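Acyl-CoA dehydrogenase (Bacillus anthracis, PDB 3OWA) binds FAD and probably catalyses the flavin-dependent alpha,beta-dehydrogenation of acyl-CoA thioesters, as in other acyl-CoA dehydrogenases. Local coordinates at residues A[413-418]-A[495-500]; A[272-277]-A[323-328]; A[267-272]-A[360-365]. All blocks are in the same frame, centred on the assembly; numbering follows the deposited sequence. Where two conformers were deposited one is given.

How the interactions relate
Interactions 2 and 3 are neighbours in the C-terminal helical bundle of the acyl-CoA dehydrogenase fold, their centres about 7 Å apart. Helix 257-293 packs on both partners: Gly273, Val274 and Val277 meet helix 305-336 in interaction 2, while Leu272, where the segments overlap, packs on Lys365 of helix 358-383 in interaction 3 and takes no part in interaction 2. Along the chain interaction 2 is nested within the loop that interaction 3 closes. Interaction 1 follows in series and brings helix 411-427 onto helix 490-520. Its centre is about 13 Å from that of interaction 3, which it touches, and about 17 Å from that of interaction 2. The contacts thus run from the bundle interior to a helix that borders the FAD adenine.

Interaction 1: A[413-418]-A[495-500]. With FAD (flavin-adenine dinucleotide), chain E.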
loop_
_atom_site.group_PDB
_atom_site.type_symbol
_atom_site.label_atom_id
_atom_site.label_comp_id
_atom_site.label_asym_id
_atom_site.label_seq_id
_atom_site.Cartn_x
_atom_site.Cartn_y
_atom_site.Cartn_z
ATOM N N ILE A 413 -13.761 -7.364 7.987
ATOM C CA ILE A 413 -15.102 -7.664 8.449
ATOM C C ILE A 413 -16.069 -7.645 7.254
ATOM O O ILE A 413 -16.913 -8.541 7.105
ATOM C CB ILE A 413 -15.548 -6.673 9.575
ATOM C CG1 ILE A 413 -14.816 -6.984 10.893
ATOM C CG2 ILE A 413 -17.079 -6.672 9.728
ATOM C CD1 ILE A 413 -15.205 -8.307 11.551
ATOM N N ASN A 414 -15.934 -6.616 6.413
ATOM C CA ASN A 414 -16.713 -6.512 5.178
ATOM C C ASN A 414 -16.570 -7.723 4.267
ATOM O O ASN A 414 -17.545 -8.117 3.635
ATOM C CB ASN A 414 -16.321 -5.274 4.404
ATOM C CG ASN A 414 -17.087 -4.047 4.839
ATOM O OD1 ASN A 414 -16.599 -3.235 5.605
ATOM N ND2 ASN A 414 -18.303 -3.910 4.338
ATOM N N ARG A 415 -15.376 -8.311 4.200
ATOM C CA ARG A 415 -15.155 -9.532 3.441
ATOM C C ARG A 415 -15.796 -10.744 4.101
ATOM O O ARG A 415 -16.429 -11.550 3.422
ATOM C CB ARG A 415 -13.659 -9.820 3.224
ATOM C CG ARG A 415 -13.034 -8.963 2.103
ATOM C CD ARG A 415 -11.494 -9.091 2.126
ATOM N NE ARG A 415 -10.923 -8.702 0.834
ATOM C CZ ARG A 415 -10.089 -7.680 0.643
ATOM N NH1 ARG A 415 -9.626 -7.419 -0.582
ATOM N NH2 ARG A 415 -9.689 -6.943 1.676
ATOM N N LEU A 416 -15.634 -10.868 5.414
ATOM C CA LEU A 416 -16.138 -12.025 6.138
ATOM C C LEU A 416 -17.656 -12.159 6.104
ATOM O O LEU A 416 -18.177 -13.259 6.155
ATOM C CB LEU A 416 -15.689 -11.993 7.593
ATOM C CG LEU A 416 -14.211 -12.200 7.837
ATOM C CD1 LEU A 416 -13.955 -11.882 9.300
ATOM C CD2 LEU A 416 -13.853 -13.665 7.530
ATOM N N ILE A 417 -18.363 -11.050 5.985
ATOM C CA ILE A 417 -19.811 -11.118 6.009
ATOM C C ILE A 417 -20.433 -11.453 4.657
ATOM O O ILE A 417 -21.586 -11.907 4.619
ATOM C CB ILE A 417 -20.457 -9.833 6.584
ATOM C CG1 ILE A 417 -20.169 -8.616 5.689
ATOM C CG2 ILE A 417 -19.997 -9.617 8.033
ATOM C CD1 ILE A 417 -20.585 -7.300 6.340
ATOM N N VAL A 418 -19.695 -11.245 3.568
ATOM C CA VAL A 418 -20.227 -11.534 2.247
ATOM C C VAL A 418 -20.724 -13.004 2.018
ATOM O O VAL A 418 -21.887 -13.216 1.608
ATOM C CB VAL A 418 -19.290 -11.019 1.099
ATOM C CG1 VAL A 418 -19.671 -11.660 -0.255
ATOM C CG2 VAL A 418 -19.364 -9.497 0.997
ATOM N N ASN A 495 -11.412 -15.629 0.555
ATOM C CA ASN A 495 -11.242 -16.039 -0.861
ATOM C C ASN A 495 -12.540 -15.968 -1.654
ATOM O O ASN A 495 -12.564 -15.493 -2.797
ATOM C CB ASN A 495 -10.639 -17.457 -0.988
ATOM C CG ASN A 495 -9.177 -17.510 -0.591
ATOM O OD1 ASN A 495 -8.477 -16.496 -0.616
ATOM N ND2 ASN A 495 -8.712 -18.693 -0.208
ATOM N N ILE A 496 -13.620 -16.433 -1.031
ATOM C CA ILE A 496 -14.922 -16.442 -1.656
ATOM C C ILE A 496 -15.374 -14.996 -1.837
ATOM O O ILE A 496 -15.818 -14.619 -2.914
ATOM C CB ILE A 496 -15.940 -17.258 -0.806
ATOM C CG1 ILE A 496 -15.576 -18.753 -0.847
ATOM C CG2 ILE A 496 -17.360 -17.026 -1.290
ATOM C CD1 ILE A 496 -16.196 -19.544 0.245
ATOM N N ALA A 497 -15.227 -14.199 -0.785
ATOM C CA ALA A 497 -15.551 -12.770 -0.840
ATOM C C ALA A 497 -14.772 -12.045 -1.918
ATOM O O ALA A 497 -15.338 -11.205 -2.614
ATOM C CB ALA A 497 -15.337 -12.112 0.520
ATOM N N ASP A 498 -13.493 -12.380 -2.080
ATOM C CA ASP A 498 -12.652 -11.770 -3.124
ATOM C C ASP A 498 -13.088 -12.211 -4.521
ATOM O O ASP A 498 -13.088 -11.403 -5.459
ATOM C CB ASP A 498 -11.165 -12.098 -2.901
ATOM C CG ASP A 498 -10.608 -11.486 -1.587
ATOM O OD1 ASP A 498 -11.232 -10.543 -1.032
ATOM O OD2 ASP A 498 -9.530 -11.936 -1.105
ATOM N N ILE A 499 -13.467 -13.489 -4.658
ATOM C CA ILE A 499 -14.039 -13.935 -5.908
ATOM C C ILE A 499 -15.307 -13.143 -6.273
ATOM O O ILE A 499 -15.459 -12.676 -7.410
ATOM C CB ILE A 499 -14.328 -15.479 -5.938
ATOM C CG1 ILE A 499 -13.015 -16.243 -5.926
ATOM C CG2 ILE A 499 -15.159 -15.826 -7.192
ATOM C CD1 ILE A 499 -13.150 -17.745 -5.695
ATOM N N VAL A 500 -16.218 -13.012 -5.314
ATOM C CA VAL A 500 -17.484 -12.352 -5.585
ATOM C C VAL A 500 -17.207 -10.875 -5.915
ATOM O O VAL A 500 -17.837 -10.294 -6.824
ATOM C CB VAL A 500 -18.437 -12.465 -4.362
ATOM C CG1 VAL A 500 -19.724 -11.640 -4.583
ATOM C CG2 VAL A 500 -18.746 -13.957 -4.052
HETATM P PA FAD E . -10.682 -3.446 15.905
HETATM O O1A FAD E . -9.987 -3.550 17.239
HETATM O O2A FAD E . -12.142 -3.724 15.900
HETATM O O5B FAD E . -9.962 -4.348 14.826
HETATM C C5B FAD E . -8.575 -4.575 14.802
HETATM C C4B FAD E . -8.214 -5.598 13.734
HETATM O O4B FAD E . -8.818 -6.869 14.022
HETATM C C3B FAD E . -8.710 -5.153 12.363
HETATM O O3B FAD E . -7.831 -5.581 11.324
HETATM C C2B FAD E . -9.983 -5.951 12.233
HETATM O O2B FAD E . -10.339 -6.174 10.903
HETATM C C1B FAD E . -9.605 -7.242 12.912
HETATM N N9A FAD E . -10.800 -7.961 13.364
HETATM C C8A FAD E . -11.756 -7.527 14.246
HETATM N N7A FAD E . -12.690 -8.482 14.401
HETATM C C5A FAD E . -12.334 -9.540 13.652
HETATM C C6A FAD E . -12.922 -10.813 13.442
HETATM N N6A FAD E . -14.008 -11.200 14.123
HETATM N N1A FAD E . -12.297 -11.682 12.584
HETATM C C2A FAD E . -11.117 -11.332 11.946
HETATM N N3A FAD E . -10.519 -10.097 12.177
HETATM C C4A FAD E . -11.128 -9.213 13.000
HETATM N N1 FAD E . -16.938 5.463 14.675
HETATM C C2 FAD E . -18.164 6.073 14.818
HETATM O O2 FAD E . -19.104 5.455 15.268
HETATM N N3 FAD E . -18.374 7.390 14.462
HETATM C C4 FAD E . -17.362 8.152 13.971
HETATM O O4 FAD E . -17.614 9.325 13.653
HETATM C C4X FAD E . -16.110 7.549 13.810
HETATM N N5 FAD E . -15.056 8.309 13.346
HETATM C C5X FAD E . -13.791 7.750 13.239
HETATM C C6 FAD E . -12.746 8.552 12.766
HETATM C C7 FAD E . -11.466 8.015 12.682
HETATM C C7M FAD E . -10.329 8.883 12.188
HETATM C C8 FAD E . -11.268 6.672 13.073
HETATM C C8M FAD E . -9.941 5.987 13.008
HETATM C C9 FAD E . -12.324 5.869 13.493
HETATM C C9A FAD E . -13.590 6.393 13.590
HETATM N N10 FAD E . -14.647 5.599 14.007
HETATM C C10 FAD E . -15.893 6.192 14.166
HETATM C "C1'" FAD E . -14.427 4.165 14.470
HETATM C "C2'" FAD E . -13.962 3.210 13.365
HETATM O "O2'" FAD E . -14.780 3.120 12.220
HETATM C "C3'" FAD E . -13.252 1.835 13.997
HETATM O "O3'" FAD E . -11.907 2.155 13.935
HETATM C "C4'" FAD E . -13.513 0.709 13.355
HETATM O "O4'" FAD E . -14.933 0.570 13.364
HETATM C "C5'" FAD E . -12.766 -0.577 13.707
HETATM O "O5'" FAD E . -12.576 -0.592 15.098
HETATM P P FAD E . -11.160 -0.659 15.798
HETATM O O1P FAD E . -10.373 0.515 15.259
HETATM O O2P FAD E . -11.342 -0.661 17.289
HETATM O O3P FAD E . -10.434 -1.972 15.261
#
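Arg415 and Asp498 supply the charged part of this crossing between segments 413-418 and 495-500. The arginine chain is extended from CG to NE, and NE donates to Asp498 OD1 at 2.6 Å with an N-H...O angle of 159°. OD1 lies at the edge of the guanidinium, near its plane, and receives the proton on its syn lone pair, the side facing OD2. The carboxylate is turned almost perpendicular to the guanidinium, the two planes 85° apart, so a single oxygen takes the bond instead of the pair of oxygens gripping two nitrogens. Arg415 NH1 has a second anionic partner in Glu370, so the one positive group is shared by two carboxylates and would probably help stabilise both Asp498 and Glu370 as anions.

Close packing of a methyl on the main chain comes next. Ala497 points its CB at the other helix, where it rests 3.2 Å from the carbonyl oxygen Arg415 O and 3.9 Å from Arg415 CB. With no longer side chain at this point, the short helical segments approach to 8.1 Å between axes while crossing nearly perpendicularly, at 89°. This joins two helices of the mainly helical C-terminal region of the acyl-CoA dehydrogenase fold, helix 411-427 and the long helix 490-520. The apolar pairs lie one turn beyond the salt bridge: Val418 CB approaches Ala497 CB at 4.1 Å, and Val418 CG1 meets Val500 CG1 at 4.3 Å.

Ligand contacts occupy another flank of segment 413-418. Leu416 CD1 lies 3.7 Å from N1A of the FAD adenine, and Ile413 CD1 is 3.8 Å from its C5A, two aliphatic tips against the purine. Leu416 also packs on Leu306 of the second subunit, and the same FAD is hydrogen-bonded to Gln381 O and Gly385 N of that subunit.

Interaction 2: A[272-277]-A[323-328]; sequences LGVGTV and SSVYRT
Val325 meets Val274 and Val277 across the facing surfaces of segments 272-277 and 323-328. From its CA the CB points toward the other helix, and there the chain forks. CG1, anti to the backbone N (chi1 177°), goes to Val274: it lies 3.3 Å from Val274 CG2, a short methyl-methyl approach, and 3.7 Å from Val274 N. The two valines cross obliquely. The other branch, CG2, lies anti to the carbonyl carbon and reaches Val277 CG2 tip to tip at 4.0 Å. It also rests against the backbone of Gly273, whose carbonyl carbon C is 4.0 Å away. Since Gly273 has no side chain, the valine methyl can lie directly on the main chain.

Beside this valine cluster, Tyr326 crosses Val274 at about a right angle, and its OH comes to 4.0 Å from Val274 CG1. That touch is apolar on the valine side; the hydroxyl is hydrogen-bonded to Glu103 of helix 95-105, whose Ala99 also packs on Val274. Within segment 272-277, Thr276 OG1 donates to Gly273 O at 2.8 Å. This carbonyl also accepts the helical bond from Val277 N, both donors approaching from the same face of its plane, so Gly273 O is gripped by two donors, and the threonine hydroxyl spends its proton within its own helix.

The segment axes run largely antiparallel, at 146°, and approach no closer than 9.6 Å. Such antiparallel packing of successive long helices, here 257-293 and 305-336, is characteristic of the C-terminal helical bundle of acyl-CoA dehydrogenases.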
loop_
_atom_site.group_PDB
_atom_site.type_symbol
_atom_site.label_atom_id
_atom_site.label_comp_id
_atom_site.label_asym_id
_atom_site.label_seq_id
_atom_site.Cartn_x
_atom_site.Cartn_y
_atom_site.Cartn_z
ATOM N N LEU A 272 -18.960 5.688 0.992
ATOM C CA LEU A 272 -17.507 5.669 1.004
ATOM C C LEU A 272 -16.961 5.161 -0.337
ATOM O O LEU A 272 -15.994 5.715 -0.858
ATOM C CB LEU A 272 -16.967 4.843 2.181
ATOM C CG LEU A 272 -15.460 4.977 2.455
ATOM C CD1 LEU A 272 -15.063 6.445 2.644
ATOM C CD2 LEU A 272 -15.072 4.152 3.677
ATOM N N GLY A 273 -17.591 4.128 -0.895
ATOM C CA GLY A 273 -17.264 3.661 -2.246
ATOM C C GLY A 273 -17.298 4.786 -3.266
ATOM O O GLY A 273 -16.346 4.993 -4.025
ATOM N N VAL A 274 -18.388 5.540 -3.289
ATOM C CA VAL A 274 -18.493 6.670 -4.211
ATOM C C VAL A 274 -17.343 7.657 -3.943
ATOM O O VAL A 274 -16.711 8.162 -4.857
ATOM C CB VAL A 274 -19.871 7.399 -4.010
ATOM C CG1 VAL A 274 -19.968 8.643 -4.871
ATOM C CG2 VAL A 274 -21.032 6.490 -4.368
ATOM N N GLY A 275 -17.101 7.977 -2.671
ATOM C CA GLY A 275 -16.024 8.906 -2.312
ATOM C C GLY A 275 -14.658 8.432 -2.820
ATOM O O GLY A 275 -13.878 9.222 -3.385
ATOM N N THR A 276 -14.334 7.152 -2.622
ATOM C CA THR A 276 -13.004 6.678 -3.022
ATOM C C THR A 276 -12.880 6.741 -4.551
ATOM O O THR A 276 -11.791 6.911 -5.093
ATOM C CB THR A 276 -12.737 5.252 -2.531
ATOM O OG1 THR A 276 -13.766 4.398 -3.046
ATOM C CG2 THR A 276 -12.736 5.204 -0.957
ATOM N N VAL A 277 -14.011 6.636 -5.236
ATOM C CA VAL A 277 -13.991 6.665 -6.686
ATOM C C VAL A 277 -13.647 8.066 -7.155
ATOM O O VAL A 277 -12.884 8.227 -8.136
ATOM C CB VAL A 277 -15.342 6.175 -7.309
ATOM C CG1 VAL A 277 -15.520 6.716 -8.710
ATOM C CG2 VAL A 277 -15.373 4.640 -7.372
ATOM N N SER A 323 -17.859 1.964 -12.319
ATOM C CA SER A 323 -18.965 1.178 -12.872
ATOM C C SER A 323 -19.721 0.409 -11.791
ATOM O O SER A 323 -20.952 0.431 -11.751
ATOM C CB SER A 323 -18.492 0.216 -13.960
ATOM O OG SER A 323 -17.683 0.879 -14.921
ATOM N N SER A 324 -19.009 -0.289 -10.924
ATOM C CA SER A 324 -19.702 -1.115 -9.958
ATOM C C SER A 324 -20.391 -0.300 -8.827
ATOM O O SER A 324 -21.443 -0.701 -8.309
ATOM C CB SER A 324 -18.770 -2.215 -9.394
ATOM O OG SER A 324 -17.669 -1.650 -8.720
ATOM N N VAL A 325 -19.823 0.851 -8.469
ATOM C CA VAL A 325 -20.442 1.709 -7.440
ATOM C C VAL A 325 -21.764 2.318 -7.936
ATOM O O VAL A 325 -22.760 2.301 -7.207
ATOM C CB VAL A 325 -19.471 2.809 -6.898
ATOM C CG1 VAL A 325 -20.157 3.684 -5.911
ATOM C CG2 VAL A 325 -18.284 2.162 -6.186
ATOM N N TYR A 326 -21.770 2.891 -9.140
ATOM C CA TYR A 326 -22.990 3.512 -9.660
ATOM C C TYR A 326 -24.062 2.494 -10.040
ATOM O O TYR A 326 -25.237 2.807 -10.003
ATOM C CB TYR A 326 -22.708 4.492 -10.806
ATOM C CG TYR A 326 -22.251 5.822 -10.260
ATOM C CD1 TYR A 326 -20.889 6.166 -10.226
ATOM C CD2 TYR A 326 -23.175 6.708 -9.709
ATOM C CE1 TYR A 326 -20.479 7.399 -9.669
ATOM C CE2 TYR A 326 -22.789 7.925 -9.168
ATOM C CZ TYR A 326 -21.439 8.256 -9.143
ATOM O OH TYR A 326 -21.074 9.457 -8.603
ATOM N N ARG A 327 -23.633 1.279 -10.351
ATOM C CA ARG A 327 -24.534 0.158 -10.490
ATOM C C ARG A 327 -25.300 -0.018 -9.188
ATOM O O ARG A 327 -26.509 -0.134 -9.205
ATOM C CB ARG A 327 -23.764 -1.120 -10.823
ATOM C CG ARG A 327 -24.625 -2.384 -10.855
ATOM C CD ARG A 327 -23.852 -3.556 -11.397
ATOM N NE ARG A 327 -24.651 -4.773 -11.506
ATOM C CZ ARG A 327 -24.175 -5.958 -11.886
ATOM N NH1 ARG A 327 -22.885 -6.115 -12.200
ATOM N NH2 ARG A 327 -24.997 -6.994 -11.943
ATOM N N THR A 328 -24.593 -0.062 -8.057
ATOM C CA THR A 328 -25.251 -0.223 -6.776
ATOM C C THR A 328 -26.204 0.945 -6.471
ATOM O O THR A 328 -27.335 0.727 -5.993
ATOM C CB THR A 328 -24.195 -0.377 -5.647
ATOM O OG1 THR A 328 -23.406 -1.536 -5.903
ATOM C CG2 THR A 328 -24.852 -0.535 -4.293
#

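Interaction 3: A[267-272]-A[360-365]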
loop_
_atom_site.group_PDB
_atom_site.type_symbol
_atom_site.label_atom_id
_atom_site.label_comp_id
_atom_site.label_asym_id
_atom_site.label_seq_id
_atom_site.Cartn_x
_atom_site.Cartn_y
_atom_site.Cartn_z
ATOM N N ILE A 267 -25.383 2.187 4.056
ATOM C CA ILE A 267 -25.363 3.457 3.351
ATOM C C ILE A 267 -23.962 4.042 3.426
ATOM O O ILE A 267 -23.415 4.468 2.411
ATOM C CB ILE A 267 -26.423 4.433 3.932
ATOM C CG1 ILE A 267 -27.848 3.905 3.638
ATOM C CG2 ILE A 267 -26.202 5.840 3.355
ATOM C CD1 ILE A 267 -28.954 4.542 4.462
ATOM N N GLY A 268 -23.363 3.998 4.611
ATOM C CA GLY A 268 -21.963 4.438 4.834
ATOM C C GLY A 268 -20.955 3.756 3.918
ATOM O O GLY A 268 -20.084 4.401 3.339
ATOM N N ARG A 269 -21.147 2.458 3.746
ATOM C CA ARG A 269 -20.381 1.630 2.864
ATOM C C ARG A 269 -20.414 2.075 1.428
ATOM O O ARG A 269 -19.360 2.261 0.815
ATOM C CB ARG A 269 -20.865 0.170 2.946
ATOM C CG ARG A 269 -19.887 -0.710 3.651
ATOM C CD ARG A 269 -20.217 -1.141 5.025
ATOM N NE ARG A 269 -20.876 -2.445 5.007
ATOM C CZ ARG A 269 -20.810 -3.378 5.965
ATOM N NH1 ARG A 269 -21.510 -4.495 5.851
ATOM N NH2 ARG A 269 -20.059 -3.220 7.035
ATOM N N TYR A 270 -21.590 2.170 0.830
ATOM C CA TYR A 270 -21.578 2.562 -0.581
ATOM C C TYR A 270 -21.180 4.034 -0.766
ATOM O O TYR A 270 -20.584 4.389 -1.777
ATOM C CB TYR A 270 -22.875 2.188 -1.336
ATOM C CG TYR A 270 -23.963 3.220 -1.281
ATOM C CD1 TYR A 270 -25.037 3.079 -0.407
ATOM C CD2 TYR A 270 -23.944 4.320 -2.138
ATOM C CE1 TYR A 270 -26.057 4.035 -0.361
ATOM C CE2 TYR A 270 -24.948 5.283 -2.102
ATOM C CZ TYR A 270 -26.000 5.136 -1.209
ATOM O OH TYR A 270 -26.996 6.090 -1.160
ATOM N N LYS A 271 -21.524 4.884 0.191
ATOM C CA LYS A 271 -21.149 6.290 0.106
ATOM C C LYS A 271 -19.627 6.455 0.128
ATOM O O LYS A 271 -19.074 7.267 -0.610
ATOM C CB LYS A 271 -21.764 7.063 1.280
ATOM C CG LYS A 271 -22.553 8.235 0.863
ATOM C CD LYS A 271 -23.680 7.868 -0.030
ATOM C CE LYS A 271 -24.304 9.144 -0.589
ATOM N NZ LYS A 271 -24.625 10.127 0.512
ATOM N N LEU A 272 -18.960 5.688 0.992
ATOM C CA LEU A 272 -17.507 5.669 1.004
ATOM C C LEU A 272 -16.961 5.161 -0.337
ATOM O O LEU A 272 -15.994 5.715 -0.858
ATOM C CB LEU A 272 -16.967 4.843 2.181
ATOM C CG LEU A 272 -15.460 4.977 2.455
ATOM C CD1 LEU A 272 -15.063 6.445 2.644
ATOM C CD2 LEU A 272 -15.072 4.152 3.677
ATOM N N GLU A 360 -23.727 -5.880 -2.342
ATOM C CA GLU A 360 -23.163 -4.907 -3.255
ATOM C C GLU A 360 -22.514 -3.713 -2.510
ATOM O O GLU A 360 -21.457 -3.238 -2.913
ATOM C CB GLU A 360 -24.256 -4.440 -4.238
ATOM C CG GLU A 360 -24.751 -5.565 -5.179
ATOM C CD GLU A 360 -25.909 -6.430 -4.607
ATOM O OE1 GLU A 360 -26.543 -7.125 -5.424
ATOM O OE2 GLU A 360 -26.179 -6.421 -3.366
ATOM N N CYS A 361 -23.131 -3.239 -1.424
ATOM C CA CYS A 361 -22.561 -2.118 -0.632
ATOM C C CYS A 361 -21.209 -2.472 -0.028
ATOM O O CYS A 361 -20.257 -1.667 -0.084
ATOM C CB CYS A 361 -23.520 -1.692 0.504
ATOM S SG CYS A 361 -25.049 -0.884 -0.093
ATOM N N SER A 362 -21.115 -3.662 0.559
ATOM C CA SER A 362 -19.863 -4.131 1.164
ATOM C C SER A 362 -18.792 -4.333 0.100
ATOM O O SER A 362 -17.638 -3.936 0.292
ATOM C CB SER A 362 -20.087 -5.433 1.940
ATOM O OG SER A 362 -20.422 -5.150 3.288
ATOM N N LEU A 363 -19.168 -4.924 -1.033
ATOM C CA LEU A 363 -18.224 -5.046 -2.152
ATOM C C LEU A 363 -17.673 -3.703 -2.622
ATOM O O LEU A 363 -16.488 -3.606 -2.898
ATOM C CB LEU A 363 -18.819 -5.800 -3.359
ATOM C CG LEU A 363 -19.413 -7.199 -3.115
ATOM C CD1 LEU A 363 -20.048 -7.721 -4.406
ATOM C CD2 LEU A 363 -18.383 -8.184 -2.523
ATOM N N ASN A 364 -18.539 -2.713 -2.777
ATOM C CA ASN A 364 -18.138 -1.377 -3.236
ATOM C C ASN A 364 -17.176 -0.760 -2.255
ATOM O O ASN A 364 -16.166 -0.162 -2.638
ATOM C CB ASN A 364 -19.348 -0.451 -3.328
ATOM C CG ASN A 364 -20.234 -0.713 -4.547
ATOM O OD1 ASN A 364 -19.867 -1.405 -5.513
ATOM N ND2 ASN A 364 -21.410 -0.135 -4.500
ATOM N N LYS A 365 -17.472 -0.913 -0.974
ATOM C CA LYS A 365 -16.634 -0.326 0.028
ATOM C C LYS A 365 -15.212 -0.903 -0.000
ATOM O O LYS A 365 -14.233 -0.142 0.022
ATOM C CB LYS A 365 -17.269 -0.464 1.413
ATOM C CG LYS A 365 -16.570 0.353 2.496
ATOM C CD LYS A 365 -15.519 -0.437 3.230
ATOM C CE LYS A 365 -14.706 0.465 4.095
ATOM N NZ LYS A 365 -13.723 -0.261 4.971
#
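Arg269 lays its aliphatic portion over Lys365: Arg269 CG is 3.5 Å from Lys365 CB, and the two chains cross obliquely. The CB of Arg269 also rests 3.6 Å from Cys361 O, close to the backbone of the partner helix. The arginine chain is bent at chi2 and chi3, the torsions that place CD and NE. In the conformer modelled for the serine, Ser362 OG lies over one face of the guanidinium, with Arg269 NH1 2.9 Å away. The angle is too poor for a hydrogen bond; the serine hydroxyl probably pairs with Asn414.

A sulfur contact lies on the other flank. Cys361 SG is 4.0 Å from Tyr270 CB and 5.2 Å from the ring centroid, an oblique Cys sulfur-aromatic contact, 69° off the ring normal. Tyr270 CG sits between the backbone N and the carbonyl carbon, while its ring continues away from segment 360-365.

Further along, Lys365 CE packs on CD2 of Leu272 in the modelled conformer of that leucine. The buried ammonium beyond it is hydrogen-bonded to Phe407 O, Gly409 O and Asn411 OD1, a set of oxygens well suited to a positive charge, which ties the helix pair to the loop before helix 411-427 and to the first residue of that helix.

With segment axes 7.5 Å apart and inclined by 40°, the contact is close, and it lies near the centre of the chain. Helix 411-427 packs against it through Asn414 and Ile417, helix 305-336 through Val325 and, at the Tyr270 ring, Val329 and Phe332, and helix 490-520 flanks segment 360-365 through Ser501 and Tyr504.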